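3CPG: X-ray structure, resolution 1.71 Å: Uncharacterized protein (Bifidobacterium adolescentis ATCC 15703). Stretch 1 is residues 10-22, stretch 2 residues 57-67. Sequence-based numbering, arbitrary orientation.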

# COMPACT_ATOMS: atom_id res chain seq x y z
N LYS A 10 -9.13 -18.79 -12.59
CA LYS A 10 -7.85 -19.15 -11.91
C LYS A 10 -8.06 -19.37 -10.42
O LYS A 10 -8.70 -18.56 -9.75
CB LYS A 10 -6.82 -18.03 -12.12
CG LYS A 10 -5.51 -18.24 -11.37
CD LYS A 10 -4.50 -17.18 -11.75
CE LYS A 10 -3.19 -17.36 -10.99
NZ LYS A 10 -2.14 -16.40 -11.46
N ASN A 11 -7.53 -20.47 -9.90
CA ASN A 11 -7.66 -20.78 -8.48
C ASN A 11 -6.58 -20.03 -7.72
O ASN A 11 -5.42 -20.45 -7.68
CB ASN A 11 -7.50 -22.28 -8.23
CG ASN A 11 -7.83 -22.67 -6.80
OD1 ASN A 11 -7.77 -21.85 -5.89
ND2 ASN A 11 -8.18 -23.94 -6.59
N LEU A 12 -6.95 -18.91 -7.10
CA LEU A 12 -6.00 -18.10 -6.36
C LEU A 12 -5.48 -18.76 -5.09
O LEU A 12 -4.51 -18.30 -4.50
CB LEU A 12 -6.65 -16.75 -6.02
CG LEU A 12 -7.11 -15.96 -7.24
CD1 LEU A 12 -7.86 -14.71 -6.79
CD2 LEU A 12 -5.90 -15.58 -8.09
N ALA A 13 -6.13 -19.84 -4.67
CA ALA A 13 -5.72 -20.56 -3.47
C ALA A 13 -4.62 -21.58 -3.77
O ALA A 13 -4.10 -22.22 -2.87
CB ALA A 13 -6.92 -21.26 -2.84
N ASN A 14 -4.28 -21.72 -5.05
CA ASN A 14 -3.22 -22.66 -5.43
C ASN A 14 -1.94 -22.27 -4.71
O ASN A 14 -1.56 -21.10 -4.72
CB ASN A 14 -2.99 -22.63 -6.94
CG ASN A 14 -1.81 -23.48 -7.34
OD1 ASN A 14 -1.75 -24.67 -7.02
ND2 ASN A 14 -0.85 -22.88 -8.04
N GLU A 15 -1.28 -23.25 -4.11
CA GLU A 15 -0.06 -23.00 -3.35
C GLU A 15 1.25 -23.45 -3.97
O GLU A 15 2.32 -23.18 -3.42
CB GLU A 15 -0.20 -23.64 -1.97
CG GLU A 15 -1.34 -23.08 -1.13
CD GLU A 15 -1.09 -23.27 0.35
OE1 GLU A 15 0.08 -23.15 0.77
OE2 GLU A 15 -2.07 -23.51 1.10
N VAL A 16 1.18 -24.11 -5.11
CA VAL A 16 2.38 -24.62 -5.76
C VAL A 16 2.55 -24.18 -7.21
O VAL A 16 1.63 -24.30 -8.01
CB VAL A 16 2.39 -26.16 -5.72
CG1 VAL A 16 3.58 -26.70 -6.49
CG2 VAL A 16 2.41 -26.65 -4.28
N ILE A 17 3.73 -23.66 -7.53
CA ILE A 17 4.04 -23.22 -8.88
C ILE A 17 5.25 -24.00 -9.38
O ILE A 17 5.99 -24.59 -8.58
CB ILE A 17 4.35 -21.70 -8.94
CG1 ILE A 17 5.49 -21.35 -7.98
CG2 ILE A 17 3.10 -20.92 -8.58
CD1 ILE A 17 5.89 -19.88 -8.04
N ASP A 18 5.46 -24.03 -10.69
CA ASP A 18 6.60 -24.77 -11.23
C ASP A 18 7.91 -24.01 -11.05
O ASP A 18 7.92 -22.81 -10.79
CB ASP A 18 6.36 -25.12 -12.70
CG ASP A 18 6.19 -23.89 -13.58
OD1 ASP A 18 7.11 -23.05 -13.62
OD2 ASP A 18 5.14 -23.78 -14.24
N ASP A 19 9.02 -24.74 -11.18
CA ASP A 19 10.34 -24.15 -11.00
C ASP A 19 10.61 -22.91 -11.85
O ASP A 19 11.13 -21.92 -11.34
CB ASP A 19 11.43 -25.19 -11.29
CG ASP A 19 11.44 -26.32 -10.29
OD1 ASP A 19 10.83 -26.17 -9.21
OD2 ASP A 19 12.08 -27.36 -10.57
N ALA A 20 10.25 -22.97 -13.13
CA ALA A 20 10.48 -21.84 -14.02
C ALA A 20 9.74 -20.59 -13.55
O ALA A 20 10.29 -19.49 -13.58
CB ALA A 20 10.06 -22.19 -15.45
N ARG A 21 8.50 -20.77 -13.11
CA ARG A 21 7.70 -19.65 -12.62
C ARG A 21 8.32 -19.06 -11.36
O ARG A 21 8.38 -17.84 -11.19
CB ARG A 21 6.27 -20.10 -12.32
CG ARG A 21 5.35 -18.97 -11.86
CD ARG A 21 5.04 -18.01 -13.00
NE ARG A 21 4.26 -16.86 -12.54
CZ ARG A 21 4.61 -15.60 -12.77
NH1 ARG A 21 5.71 -15.32 -13.46
NH2 ARG A 21 3.86 -14.61 -12.30
N ALA A 22 8.77 -19.93 -10.46
CA ALA A 22 9.39 -19.47 -9.23
C ALA A 22 10.64 -18.65 -9.56
O ALA A 22 10.93 -17.66 -8.89
CB ALA A 22 9.76 -20.66 -8.35
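Stretch 2 57-67: KTRDIGEIMAA

Stretch 2 begins as a loop, Lys57 to Asp60, kinked at Thr58 (phi/psi 68/4), and turns into a helix at Ile61 that runs on past Ala67. Its first turn lies on the loop of stretch 1, with Asp60 beside Leu12 (CA to CA 4.0 Å) and Gly62 beside Glu15 (also 4.0 Å); both chains advance in the same sense along this contact. The type I turn from Asn11 to Asn14 presents carbonyls to the free amides of the helix start: Ile61 N donates to Leu12 O (3.1 Å) and Gly62 N to Asn14 O (3.0 Å). Gly62 permits this approach, since a CB would lie 3.0 Å from Glu15 C, a clash.

Asp60, the N-cap, adopts chi1 p (62°), which brings OD1 back over the helix start to accept from Glu63 N at 2.8 Å. Its OD2 faces stretch 1, accepting from Asn14 ND2 at 3.1 Å, nearly linearly, and from a water that also donates to Asn11 O. Asn14, with chi1 t, holds its amide in place through a second bond, ND2 to Val16 O (2.9 Å).

The CA-to-CB bond of Glu63 points sideways, but chi angles m, t and -72° bring its carboxylate back to the N-cap, where Glu63 OE1 accepts from Asp60 N at 2.8 Å, completing a reciprocal pairing with the cap. The same carboxylate forms salt bridges with two cations. Lys10, fully extended with all four chi angles t, reaches Glu63 OE1 with NZ at 2.7 Å and also donates from NZ to Thr58 O (3.0 Å). Arg21, bent at chi2 (70°, p), approaches Glu63 OE2 edge-on, with NE at 3.2 Å and NH2 at 3.0 Å.

Ile17, chi1 p and chi2 t, makes the apolar contact with the helix, setting CD1 3.8 Å from Ala66 CB and CG2 3.9 Å from Glu63 CG. Leu12 (m, t) packs its CD2 against the loop backbone, 3.6 Å from Thr58 O.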

# COMPACT_ATOMS: atom_id res chain seq x y z
N LYS A 57 -2.60 -8.69 -6.84
CA LYS A 57 -3.86 -8.97 -7.50
C LYS A 57 -3.69 -10.01 -8.61
O LYS A 57 -2.72 -9.96 -9.37
CB LYS A 57 -4.45 -7.68 -8.08
CG LYS A 57 -3.55 -6.99 -9.10
CD LYS A 57 -4.27 -5.81 -9.74
CE LYS A 57 -3.39 -5.12 -10.78
NZ LYS A 57 -4.11 -4.01 -11.46
N THR A 58 -4.65 -10.94 -8.67
CA THR A 58 -4.70 -12.02 -9.66
C THR A 58 -3.60 -13.08 -9.53
O THR A 58 -3.52 -14.00 -10.34
CB THR A 58 -4.68 -11.49 -11.12
OG1 THR A 58 -3.34 -11.14 -11.50
CG2 THR A 58 -5.57 -10.27 -11.26
N ARG A 59 -2.76 -12.97 -8.50
CA ARG A 59 -1.69 -13.95 -8.31
C ARG A 59 -2.13 -14.95 -7.25
O ARG A 59 -2.85 -14.58 -6.32
CB ARG A 59 -0.40 -13.25 -7.87
CG ARG A 59 -0.05 -12.01 -8.67
CD ARG A 59 0.06 -12.29 -10.17
NE ARG A 59 0.27 -11.04 -10.90
CZ ARG A 59 0.52 -10.96 -12.21
NH1 ARG A 59 0.60 -12.05 -12.96
NH2 ARG A 59 0.69 -9.76 -12.76
N ASP A 60 -1.72 -16.20 -7.38
CA ASP A 60 -2.11 -17.20 -6.39
C ASP A 60 -1.12 -17.27 -5.23
O ASP A 60 -0.07 -16.62 -5.25
CB ASP A 60 -2.30 -18.59 -7.01
CG ASP A 60 -1.03 -19.15 -7.63
OD1 ASP A 60 0.07 -18.90 -7.11
OD2 ASP A 60 -1.15 -19.88 -8.64
N ILE A 61 -1.47 -18.05 -4.21
CA ILE A 61 -0.63 -18.20 -3.03
C ILE A 61 0.79 -18.64 -3.35
O ILE A 61 1.76 -18.14 -2.76
CB ILE A 61 -1.28 -19.19 -2.03
CG1 ILE A 61 -2.58 -18.58 -1.50
CG2 ILE A 61 -0.33 -19.50 -0.88
CD1 ILE A 61 -3.31 -19.44 -0.48
N GLY A 62 0.93 -19.57 -4.28
CA GLY A 62 2.26 -20.04 -4.64
C GLY A 62 3.11 -18.91 -5.20
O GLY A 62 4.28 -18.76 -4.85
N GLU A 63 2.51 -18.10 -6.07
CA GLU A 63 3.20 -16.97 -6.68
C GLU A 63 3.60 -15.93 -5.64
O GLU A 63 4.73 -15.44 -5.62
CB GLU A 63 2.30 -16.31 -7.73
CG GLU A 63 2.08 -17.14 -8.98
CD GLU A 63 1.12 -16.48 -9.96
OE1 GLU A 63 -0.09 -16.43 -9.67
OE2 GLU A 63 1.59 -16.00 -11.02
N ILE A 64 2.66 -15.58 -4.78
CA ILE A 64 2.92 -14.58 -3.75
C ILE A 64 4.02 -15.02 -2.80
O ILE A 64 4.90 -14.23 -2.44
CB ILE A 64 1.64 -14.27 -2.94
CG1 ILE A 64 0.57 -13.72 -3.89
CG2 ILE A 64 1.95 -13.28 -1.82
CD1 ILE A 64 -0.78 -13.54 -3.24
N MSE A 65 3.99 -16.28 -2.39
CA MSE A 65 5.02 -16.78 -1.48
C MSE A 65 6.39 -16.83 -2.15
O MSE A 65 7.42 -16.69 -1.48
CB MSE A 65 4.62 -18.15 -0.93
CG MSE A 65 3.39 -18.10 0.00
SE MSE A 65 3.57 -16.79 1.41
CE MSE A 65 5.15 -17.45 2.21
N ALA A 66 6.42 -17.02 -3.46
CA ALA A 66 7.70 -17.04 -4.16
C ALA A 66 8.28 -15.63 -4.06
O ALA A 66 9.49 -15.46 -3.91
CB ALA A 66 7.51 -17.44 -5.63
N ALA A 67 7.41 -14.63 -4.14
CA ALA A 67 7.84 -13.24 -4.04
C ALA A 67 8.35 -12.92 -2.63
O ALA A 67 9.37 -12.26 -2.47
CB ALA A 67 6.69 -12.31 -4.40
O HOH W 1 -3.59 -20.78 -9.76